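Local coordinates for protein fimbrial structural subunit (Actinomyces naeslundii, PDB 3QDH) that forms the shaft of Actinomyces type 2 fimbriae and mediates adhesion to streptococci and host cells during oral biofilm development, at residues 4-12 with 24-33; 41-52 with 81-92. All coordinates share one frame; numbering follows the deposited sequence.

Interaction 1: residues 4-12 with 24-33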
loop_
_atom_site.group_PDB
_atom_site.type_symbol
_atom_site.label_atom_id
_atom_site.label_comp_id
_atom_site.label_asym_id
_atom_site.label_seq_id
_atom_site.Cartn_x
_atom_site.Cartn_y
_atom_site.Cartn_z
ATOM N N ILE A 4 -9.167 -3.394 -24.951
ATOM C CA ILE A 4 -8.308 -2.679 -23.964
ATOM C C ILE A 4 -8.768 -2.966 -22.537
ATOM O O ILE A 4 -9.952 -2.813 -22.210
ATOM C CB ILE A 4 -8.311 -1.148 -24.203
ATOM C CG1 ILE A 4 -7.900 -0.813 -25.643
ATOM C CG2 ILE A 4 -7.405 -0.439 -23.200
ATOM C CD1 ILE A 4 -6.521 -1.297 -26.021
ATOM N N SER A 5 -7.825 -3.377 -21.693
ATOM C CA SER A 5 -8.124 -3.702 -20.305
ATOM C C SER A 5 -6.995 -3.243 -19.368
ATOM O O SER A 5 -5.863 -3.013 -19.804
ATOM C CB SER A 5 -8.381 -5.200 -20.150
ATOM O OG SER A 5 -7.180 -5.942 -20.284
ATOM N N VAL A 6 -7.333 -3.078 -18.092
ATOM C CA VAL A 6 -6.376 -2.650 -17.068
ATOM C C VAL A 6 -6.414 -3.630 -15.923
ATOM O O VAL A 6 -7.493 -4.032 -15.480
ATOM C CB VAL A 6 -6.718 -1.271 -16.447
ATOM C CG1 VAL A 6 -5.438 -0.589 -15.935
ATOM C CG2 VAL A 6 -7.454 -0.395 -17.419
ATOM N N GLU A 7 -5.240 -4.005 -15.433
ATOM C CA GLU A 7 -5.153 -4.934 -14.319
ATOM C C GLU A 7 -4.478 -4.244 -13.146
ATOM O O GLU A 7 -3.503 -3.507 -13.328
ATOM C CB GLU A 7 -4.389 -6.207 -14.717
ATOM C CG GLU A 7 -5.130 -7.116 -15.724
ATOM C CD GLU A 7 -5.252 -6.497 -17.106
ATOM O OE1 GLU A 7 -4.211 -6.184 -17.713
ATOM O OE2 GLU A 7 -6.388 -6.317 -17.615
ATOM N N LYS A 8 -4.982 -4.493 -11.942
ATOM C CA LYS A 8 -4.391 -3.899 -10.752
ATOM C C LYS A 8 -4.085 -4.969 -9.710
ATOM O O LYS A 8 -4.854 -5.933 -9.543
ATOM C CB LYS A 8 -5.314 -2.806 -10.181
ATOM C CG LYS A 8 -4.739 -2.051 -8.989
ATOM C CD LYS A 8 -5.525 -0.775 -8.674
ATOM C CE LYS A 8 -4.819 -0.020 -7.545
ATOM N NZ LYS A 8 -5.322 1.357 -7.225
ATOM N N SER A 9 -2.949 -4.805 -9.035
ATOM C CA SER A 9 -2.550 -5.681 -7.939
ATOM C C SER A 9 -2.092 -4.853 -6.742
ATOM O O SER A 9 -2.297 -3.628 -6.700
ATOM C CB SER A 9 -1.430 -6.629 -8.392
ATOM O OG SER A 9 -1.195 -7.637 -7.416
ATOM N N ILE A 10 -1.498 -5.529 -5.759
ATOM C CA ILE A 10 -0.888 -4.878 -4.591
ATOM C C ILE A 10 0.427 -5.580 -4.244
ATOM O O ILE A 10 0.490 -6.806 -4.208
ATOM C CB ILE A 10 -1.791 -4.941 -3.314
ATOM C CG1 ILE A 10 -3.231 -4.503 -3.605
ATOM C CG2 ILE A 10 -1.206 -4.069 -2.193
ATOM C CD1 ILE A 10 -4.220 -4.829 -2.456
ATOM N N GLN A 11 1.472 -4.797 -4.000
ATOM C CA GLN A 11 2.730 -5.326 -3.496
ATOM C C GLN A 11 2.544 -5.939 -2.106
ATOM O O GLN A 11 1.867 -5.353 -1.261
ATOM C CB GLN A 11 3.760 -4.198 -3.382
ATOM C CG GLN A 11 4.803 -4.169 -4.479
ATOM C CD GLN A 11 6.151 -3.702 -3.952
ATOM O OE1 GLN A 11 6.234 -2.715 -3.222
ATOM N NE2 GLN A 11 7.212 -4.424 -4.304
ATOM N N GLU A 12 3.140 -7.111 -1.884
ATOM C CA GLU A 12 3.307 -7.676 -0.535
ATOM C C GLU A 12 3.568 -6.550 0.460
ATOM O O GLU A 12 4.615 -5.904 0.391
ATOM C CB GLU A 12 4.533 -8.588 -0.496
ATOM C CG GLU A 12 4.322 -10.057 -0.730
ATOM C CD GLU A 12 5.509 -10.864 -0.215
ATOM O OE1 GLU A 12 6.429 -11.173 -1.015
ATOM O OE2 GLU A 12 5.538 -11.161 1.000
ATOM N N ILE A 24 1.656 1.979 0.666
ATOM C CA ILE A 24 1.042 0.861 -0.050
ATOM C C ILE A 24 1.366 1.101 -1.521
ATOM O O ILE A 24 1.187 2.212 -2.023
ATOM C CB ILE A 24 -0.501 0.767 0.133
ATOM C CG1 ILE A 24 -0.876 0.513 1.599
ATOM C CG2 ILE A 24 -1.073 -0.354 -0.728
ATOM C CD1 ILE A 24 -2.391 0.513 1.857
ATOM N N LYS A 25 1.871 0.062 -2.180
ATOM C CA LYS A 25 2.236 0.121 -3.590
ATOM C C LYS A 25 1.341 -0.779 -4.432
ATOM O O LYS A 25 1.168 -1.970 -4.135
ATOM C CB LYS A 25 3.716 -0.252 -3.783
ATOM C CG LYS A 25 4.649 0.858 -3.337
ATOM C CD LYS A 25 6.106 0.556 -3.640
ATOM C CE LYS A 25 6.996 1.648 -3.067
ATOM N NZ LYS A 25 8.376 1.550 -3.618
ATOM N N PHE A 26 0.779 -0.186 -5.485
ATOM C CA PHE A 26 -0.162 -0.867 -6.366
ATOM C C PHE A 26 0.398 -0.971 -7.778
ATOM O O PHE A 26 0.366 0.020 -8.512
ATOM C CB PHE A 26 -1.469 -0.076 -6.496
ATOM C CG PHE A 26 -2.215 0.159 -5.210
ATOM C CD1 PHE A 26 -2.907 -0.876 -4.579
ATOM C CD2 PHE A 26 -2.306 1.444 -4.677
ATOM C CE1 PHE A 26 -3.633 -0.646 -3.410
ATOM C CE2 PHE A 26 -3.040 1.687 -3.504
ATOM C CZ PHE A 26 -3.701 0.640 -2.872
ATOM N N PRO A 27 0.878 -2.162 -8.176
ATOM C CA PRO A 27 1.228 -2.396 -9.584
ATOM C C PRO A 27 -0.011 -2.344 -10.487
ATOM O O PRO A 27 -1.030 -2.989 -10.199
ATOM C CB PRO A 27 1.869 -3.793 -9.567
ATOM C CG PRO A 27 2.249 -4.030 -8.144
ATOM C CD PRO A 27 1.204 -3.325 -7.333
ATOM N N VAL A 28 0.067 -1.530 -11.541
ATOM C CA VAL A 28 -1.029 -1.349 -12.488
ATOM C C VAL A 28 -0.469 -1.623 -13.878
ATOM O O VAL A 28 0.621 -1.141 -14.210
ATOM C CB VAL A 28 -1.631 0.099 -12.416
ATOM C CG1 VAL A 28 -2.539 0.379 -13.610
ATOM C CG2 VAL A 28 -2.402 0.311 -11.104
ATOM N N SER A 29 -1.178 -2.413 -14.680
ATOM C CA SER A 29 -0.711 -2.698 -16.040
ATOM C C SER A 29 -1.832 -2.841 -17.078
ATOM O O SER A 29 -2.951 -3.245 -16.765
ATOM C CB SER A 29 0.235 -3.914 -16.076
ATOM O OG SER A 29 -0.467 -5.117 -15.865
ATOM N N SER A 30 -1.499 -2.492 -18.318
ATOM C CA SER A 30 -2.407 -2.630 -19.443
ATOM C C SER A 30 -1.633 -3.188 -20.641
ATOM O O SER A 30 -0.564 -2.673 -21.001
ATOM C CB SER A 30 -3.019 -1.264 -19.786
ATOM O OG SER A 30 -3.968 -1.390 -20.836
ATOM N N THR A 31 -2.159 -4.247 -21.247
ATOM C CA THR A 31 -1.509 -4.838 -22.416
ATOM C C THR A 31 -1.742 -3.929 -23.623
ATOM O O THR A 31 -2.878 -3.585 -23.931
ATOM C CB THR A 31 -2.045 -6.250 -22.708
ATOM O OG1 THR A 31 -1.721 -7.116 -21.611
ATOM C CG2 THR A 31 -1.418 -6.808 -23.992
ATOM N N ALA A 32 -0.654 -3.527 -24.288
ATOM C CA ALA A 32 -0.757 -2.656 -25.454
ATOM C C ALA A 32 -1.440 -3.377 -26.621
ATOM O O ALA A 32 -1.057 -4.502 -26.978
ATOM C CB ALA A 32 0.633 -2.133 -25.861
ATOM N N PRO A 33 -2.469 -2.745 -27.216
ATOM C CA PRO A 33 -3.160 -3.339 -28.361
ATOM C C PRO A 33 -2.258 -3.444 -29.590
ATOM O O PRO A 33 -1.203 -2.806 -29.652
ATOM C CB PRO A 33 -4.302 -2.354 -28.640
ATOM C CG PRO A 33 -3.838 -1.073 -28.098
ATOM C CD PRO A 33 -2.984 -1.401 -26.895
HETATM O O HOH W 1 -5.349 -4.269 -23.039
HETATM O O HOH W 2 -4.430 -5.631 -20.164
HETATM O O HOH W 3 -0.840 -5.256 -12.323
HETATM O O HOH W 4 -1.819 -6.347 -18.027
#
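Lys-8 lies across the ring of Phe-26 on the antiparallel strand. Its CG is anti to the backbone N (chi1 -176°) and the chain runs out extended, which brings Lys-8 CE to 3.5 Å from Phe-26 CG. Lys-8 NZ ends over the same ring face, 4.1 Å from the ring centroid. This nitrogen is covalently linked to Asn-121, an isopeptide bond as in other Gram-positive pilins, and is hydrogen-bonded to Asp-48. Ile-24 CG2 sits over the opposite face, and Ser-9 O meets the ring edge in its plane. Ile-10 lies side by side with Phe-26, its CG1 3.8 Å from Phe-26 CD1.

Further along, Val-6 CG1 packs on Val-28 CG1 at 3.8 Å. The hydroxyl of Ser-30 is turned anti to its own N (chi1 -177°), where Ser-30 OG donates to Ser-5 O at 2.7 Å. Ser-5 OG donates a hydrogen bond to the syn lone pair of Glu-7 OE2. Ile-4 CD1 presses tightly on Pro-33 CG, 3.4 Å away.

Strand 23-31 bonds by its backbone to 4-12, Glu-7 with Ser-29 in both directions, and on its other edge to strand 102-111. Val-6 and Val-28 pack against strand 118-131; Phe-26 and Ile-10 reach Val-154 of strand 154-165.

Interaction 2: residues 41-52 with 81-92. With ZN (zinc ion), chain B.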
loop_
_atom_site.group_PDB
_atom_site.type_symbol
_atom_site.label_atom_id
_atom_site.label_comp_id
_atom_site.label_asym_id
_atom_site.label_seq_id
_atom_site.Cartn_x
_atom_site.Cartn_y
_atom_site.Cartn_z
ATOM N N TYR A 41 -1.668 6.448 -31.626
ATOM C CA TYR A 41 -2.173 7.031 -30.372
ATOM C C TYR A 41 -2.262 8.555 -30.425
ATOM O O TYR A 41 -1.305 9.231 -30.809
ATOM C CB TYR A 41 -1.301 6.643 -29.173
ATOM C CG TYR A 41 -1.377 5.170 -28.844
ATOM C CD1 TYR A 41 -2.518 4.622 -28.251
ATOM C CD2 TYR A 41 -0.306 4.321 -29.138
ATOM C CE1 TYR A 41 -2.586 3.252 -27.953
ATOM C CE2 TYR A 41 -0.359 2.960 -28.835
ATOM C CZ TYR A 41 -1.501 2.436 -28.253
ATOM O OH TYR A 41 -1.535 1.090 -27.989
ATOM N N LYS A 42 -3.417 9.077 -30.020
ATOM C CA LYS A 42 -3.566 10.501 -29.726
ATOM C C LYS A 42 -3.007 10.733 -28.336
ATOM O O LYS A 42 -2.416 11.785 -28.044
ATOM C CB LYS A 42 -5.041 10.908 -29.744
ATOM C CG LYS A 42 -5.752 10.799 -31.101
ATOM C CD LYS A 42 -7.217 11.214 -30.895
ATOM C CE LYS A 42 -8.126 10.671 -31.960
ATOM N NZ LYS A 42 -9.553 11.027 -31.676
ATOM N N TYR A 43 -3.206 9.741 -27.466
ATOM C CA TYR A 43 -2.681 9.790 -26.114
ATOM C C TYR A 43 -2.788 8.411 -25.472
ATOM O O TYR A 43 -3.481 7.542 -25.983
ATOM C CB TYR A 43 -3.414 10.858 -25.247
ATOM C CG TYR A 43 -4.921 10.724 -25.284
ATOM C CD1 TYR A 43 -5.591 9.839 -24.432
ATOM C CD2 TYR A 43 -5.681 11.495 -26.178
ATOM C CE1 TYR A 43 -6.998 9.692 -24.512
ATOM C CE2 TYR A 43 -7.071 11.371 -26.255
ATOM C CZ TYR A 43 -7.718 10.474 -25.423
ATOM O OH TYR A 43 -9.087 10.371 -25.501
ATOM N N PHE A 44 -2.082 8.228 -24.367
ATOM C CA PHE A 44 -2.121 6.993 -23.580
ATOM C C PHE A 44 -1.732 7.349 -22.146
ATOM O O PHE A 44 -0.610 7.776 -21.886
ATOM C CB PHE A 44 -1.172 5.928 -24.184
ATOM C CG PHE A 44 -1.303 4.557 -23.554
ATOM C CD1 PHE A 44 -1.701 3.459 -24.317
ATOM C CD2 PHE A 44 -1.018 4.371 -22.211
ATOM C CE1 PHE A 44 -1.831 2.183 -23.729
ATOM C CE2 PHE A 44 -1.145 3.100 -21.610
ATOM C CZ PHE A 44 -1.540 2.014 -22.370
ATOM N N GLN A 45 -2.663 7.175 -21.208
ATOM C CA GLN A 45 -2.450 7.595 -19.826
ATOM C C GLN A 45 -2.941 6.530 -18.857
ATOM O O GLN A 45 -4.040 6.006 -19.027
ATOM C CB GLN A 45 -3.203 8.912 -19.562
ATOM C CG GLN A 45 -3.063 9.501 -18.138
ATOM C CD GLN A 45 -3.917 10.749 -17.964
ATOM O OE1 GLN A 45 -3.442 11.885 -18.116
ATOM N NE2 GLN A 45 -5.188 10.543 -17.675
ATOM N N LEU A 46 -2.132 6.226 -17.839
ATOM C CA LEU A 46 -2.598 5.439 -16.705
ATOM C C LEU A 46 -3.021 6.421 -15.602
ATOM O O LEU A 46 -2.281 7.352 -15.263
ATOM C CB LEU A 46 -1.506 4.486 -16.202
ATOM C CG LEU A 46 -0.983 3.398 -17.171
ATOM C CD1 LEU A 46 0.230 2.695 -16.561
ATOM C CD2 LEU A 46 -2.072 2.390 -17.561
ATOM N N ARG A 47 -4.219 6.214 -15.063
ATOM C CA ARG A 47 -4.816 7.145 -14.111
ATOM C C ARG A 47 -5.279 6.374 -12.886
ATOM O O ARG A 47 -5.757 5.251 -13.005
ATOM C CB ARG A 47 -6.014 7.852 -14.736
ATOM C CG ARG A 47 -6.620 8.966 -13.871
ATOM C CD ARG A 47 -7.755 9.649 -14.608
ATOM N NE ARG A 47 -7.276 10.501 -15.703
ATOM C CZ ARG A 47 -8.067 11.270 -16.451
ATOM N NH1 ARG A 47 -9.387 11.280 -16.231
ATOM N NH2 ARG A 47 -7.548 12.028 -17.417
ATOM N N ASP A 48 -5.141 6.994 -11.719
ATOM C CA ASP A 48 -5.500 6.362 -10.460
ATOM C C ASP A 48 -5.815 7.454 -9.446
ATOM O O ASP A 48 -4.950 8.264 -9.101
ATOM C CB ASP A 48 -4.352 5.461 -9.961
ATOM C CG ASP A 48 -4.796 4.449 -8.898
ATOM O OD1 ASP A 48 -5.599 4.805 -8.015
ATOM O OD2 ASP A 48 -4.310 3.296 -8.915
ATOM N N THR A 49 -7.056 7.483 -8.977
ATOM C CA THR A 49 -7.418 8.357 -7.860
ATOM C C THR A 49 -7.296 7.514 -6.603
ATOM O O THR A 49 -8.070 6.584 -6.392
ATOM C CB THR A 49 -8.843 8.906 -7.991
ATOM O OG1 THR A 49 -8.940 9.689 -9.180
ATOM C CG2 THR A 49 -9.213 9.783 -6.774
ATOM N N LEU A 50 -6.316 7.836 -5.770
ATOM C CA LEU A 50 -6.069 7.024 -4.589
ATOM C C LEU A 50 -7.002 7.394 -3.441
ATOM O O LEU A 50 -7.450 8.537 -3.322
ATOM C CB LEU A 50 -4.601 7.084 -4.169
ATOM C CG LEU A 50 -3.709 6.212 -5.068
ATOM C CD1 LEU A 50 -3.244 6.997 -6.293
ATOM C CD2 LEU A 50 -2.528 5.679 -4.307
ATOM N N ASP A 51 -7.307 6.380 -2.638
ATOM C CA ASP A 51 -8.098 6.494 -1.420
ATOM C C ASP A 51 -7.564 7.591 -0.505
ATOM O O ASP A 51 -6.353 7.698 -0.297
ATOM C CB ASP A 51 -8.052 5.145 -0.695
ATOM C CG ASP A 51 -8.949 5.097 0.530
ATOM O OD1 ASP A 51 -9.986 4.423 0.460
ATOM O OD2 ASP A 51 -8.606 5.710 1.554
ATOM N N ASP A 52 -8.488 8.374 0.061
ATOM C CA ASP A 52 -8.170 9.520 0.936
ATOM C C ASP A 52 -7.263 9.220 2.119
ATOM O O ASP A 52 -6.635 10.129 2.654
ATOM C CB ASP A 52 -9.453 10.172 1.466
ATOM C CG ASP A 52 -10.213 10.939 0.406
ATOM O OD1 ASP A 52 -9.665 11.179 -0.689
ATOM O OD2 ASP A 52 -11.366 11.335 0.684
ATOM N N GLN A 81 -5.986 13.829 -5.285
ATOM C CA GLN A 81 -5.689 12.412 -5.054
ATOM C C GLN A 81 -5.428 11.653 -6.364
ATOM O O GLN A 81 -5.107 10.458 -6.344
ATOM C CB GLN A 81 -6.821 11.734 -4.264
ATOM C CG GLN A 81 -6.886 12.135 -2.780
ATOM C CD GLN A 81 -5.684 11.666 -1.991
ATOM O OE1 GLN A 81 -4.825 12.468 -1.634
ATOM N NE2 GLN A 81 -5.602 10.361 -1.727
ATOM N N THR A 82 -5.544 12.349 -7.493
ATOM C CA THR A 82 -5.477 11.685 -8.802
ATOM C C THR A 82 -4.057 11.725 -9.392
ATOM O O THR A 82 -3.516 12.797 -9.677
ATOM C CB THR A 82 -6.520 12.270 -9.785
ATOM O OG1 THR A 82 -7.815 12.253 -9.174
ATOM C CG2 THR A 82 -6.565 11.461 -11.085
ATOM N N VAL A 83 -3.459 10.547 -9.546
ATOM C CA VAL A 83 -2.132 10.418 -10.149
ATOM C C VAL A 83 -2.280 10.014 -11.617
ATOM O O VAL A 83 -3.105 9.171 -11.946
ATOM C CB VAL A 83 -1.271 9.388 -9.384
ATOM C CG1 VAL A 83 0.147 9.333 -9.946
ATOM C CG2 VAL A 83 -1.247 9.736 -7.896
ATOM N N THR A 84 -1.498 10.641 -12.497
ATOM C CA THR A 84 -1.495 10.277 -13.906
ATOM C C THR A 84 -0.072 9.996 -14.393
ATOM O O THR A 84 0.890 10.645 -13.951
ATOM C CB THR A 84 -2.147 11.357 -14.820
ATOM O OG1 THR A 84 -1.488 12.614 -14.648
ATOM C CG2 THR A 84 -3.651 11.517 -14.544
ATOM N N VAL A 85 0.037 9.000 -15.270
ATOM C CA VAL A 85 1.274 8.689 -15.983
ATOM C C VAL A 85 0.902 8.867 -17.444
ATOM O O VAL A 85 0.141 8.077 -18.012
ATOM C CB VAL A 85 1.742 7.238 -15.737
ATOM C CG1 VAL A 85 3.025 6.935 -16.577
ATOM C CG2 VAL A 85 1.961 6.995 -14.252
ATOM N N THR A 86 1.414 9.933 -18.041
ATOM C CA THR A 86 0.976 10.336 -19.359
ATOM C C THR A 86 2.164 10.200 -20.285
ATOM O O THR A 86 3.218 10.796 -20.045
ATOM C CB THR A 86 0.456 11.802 -19.338
ATOM O OG1 THR A 86 -0.583 11.924 -18.358
ATOM C CG2 THR A 86 -0.092 12.197 -20.692
ATOM N N PHE A 87 2.009 9.389 -21.318
ATOM C CA PHE A 87 3.131 9.115 -22.208
ATOM C C PHE A 87 3.322 10.254 -23.204
ATOM O O PHE A 87 2.355 10.807 -23.701
ATOM C CB PHE A 87 2.968 7.750 -22.860
ATOM C CG PHE A 87 3.279 6.616 -21.915
ATOM C CD1 PHE A 87 4.575 6.107 -21.829
ATOM C CD2 PHE A 87 2.288 6.096 -21.081
ATOM C CE1 PHE A 87 4.887 5.083 -20.926
ATOM C CE2 PHE A 87 2.584 5.070 -20.172
ATOM C CZ PHE A 87 3.897 4.560 -20.100
ATOM N N THR A 88 4.576 10.605 -23.473
ATOM C CA THR A 88 4.890 11.718 -24.358
ATOM C C THR A 88 4.875 11.209 -25.800
ATOM O O THR A 88 4.681 10.017 -26.037
ATOM C CB THR A 88 6.299 12.268 -24.055
ATOM O OG1 THR A 88 7.235 11.202 -24.225
ATOM C CG2 THR A 88 6.386 12.830 -22.617
ATOM N N ALA A 89 5.128 12.085 -26.769
ATOM C CA ALA A 89 5.157 11.653 -28.171
ATOM C C ALA A 89 6.093 10.450 -28.418
ATOM O O ALA A 89 5.705 9.480 -29.082
ATOM C CB ALA A 89 5.516 12.825 -29.090
ATOM N N GLU A 90 7.307 10.513 -27.868
ATOM C CA GLU A 90 8.293 9.418 -27.976
ATOM C C GLU A 90 7.761 8.139 -27.345
ATOM O O GLU A 90 7.936 7.038 -27.878
ATOM C CB GLU A 90 9.550 9.753 -27.178
ATOM C CG GLU A 90 10.598 10.556 -27.830
ATOM C CD GLU A 90 11.580 11.100 -26.784
ATOM O OE1 GLU A 90 12.091 10.335 -25.915
ATOM O OE2 GLU A 90 11.826 12.315 -26.832
ATOM N N GLY A 91 7.155 8.296 -26.176
ATOM C CA GLY A 91 6.557 7.167 -25.463
ATOM C C GLY A 91 5.432 6.510 -26.249
ATOM O O GLY A 91 5.310 5.290 -26.270
ATOM N N LEU A 92 4.604 7.319 -26.907
ATOM C CA LEU A 92 3.484 6.775 -27.679
ATOM C C LEU A 92 3.966 5.990 -28.877
ATOM O O LEU A 92 3.374 4.978 -29.228
ATOM C CB LEU A 92 2.524 7.888 -28.146
ATOM C CG LEU A 92 1.828 8.683 -27.038
ATOM C CD1 LEU A 92 0.976 9.803 -27.676
ATOM C CD2 LEU A 92 0.960 7.771 -26.175
HETATM ZN ZN ZN B . 12.214 8.459 -25.329
HETATM O O HOH W 5 1.375 6.048 -31.592
HETATM O O HOH W 6 -0.365 10.606 -23.742
#
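Phe-44 and Phe-87 lie side by side at one end of an antiparallel strand pair, strands 43-49 and 82-87. The pair belongs to a domain from the C-terminal part of the subunit, with an immunoglobulin-like beta fold consistent with the CnaA (DEv-IgG) type. The buried face is tight. Here the Phe-44 and Phe-87 ring planes stand at 86° to each other, with Phe-44 CD2 3.9 Å from Phe-87 CD2. Phe-44 O meets the edge of the Phe-87 ring in its plane and also accepts the Phe-87 N-H. Leu-92, from the helix that follows, pushes its CD2 to 3.5 Å from Phe-44 CB. Leu-46 faces Val-85 on the same side, and Leu-50 CD1 meets Val-83 CG2 at 3.7 Å. Val-103 and Phe-107 of strand 102-111 pack onto this face.

The other face is looser and more polar. Thr-82, Thr-84 and Thr-86 are partly exposed here. Thr-49 OG1 and Thr-82 OG1 share a hydrogen bond of 2.8 Å. Arg-47 runs past Thr-82, its CG 3.7 Å from Thr-82 CG2. It then bends at chi3 (-73°), and its guanidinium group bonds the carbonyls of Pro-142 and Ala-143.

Where the strand pair ends, Gln-81 NE2 donates to Leu-50 O, from well above the carbonyl plane, and to Leu-54 O. Beyond Phe-87, Thr-88 stands at the N-cap position, and its OG1 bonds Thr-72 O. Glu-90 on the first turn binds the zinc ion together with Asp-70 and Asp-73, with Glu-90 OE1 2.0 Å from the metal.

Both interactions are antiparallel strand pairs, but they lie in different sheets of one domain. Strands 23-31 and 39-49 follow each other in the chain. Both contacts are partly buried, each with an inner apolar face turned between the sheets and an outer polar one. They meet inside at Lys-8 NZ and Asp-48 OD2, 2.8 Å apart beside the covalent link to Asn-121. Lys-8 and Asp-48 are both buried, and Phe-26 and Leu-50 touch nearby. Both contacts have bridging waters, but the outer side chains differ: serines and a glutamate in interaction 1, threonines and an arginine in interaction 2. Interaction 2 also includes a helix start and a zinc ligand; interaction 1 lies away from the metal.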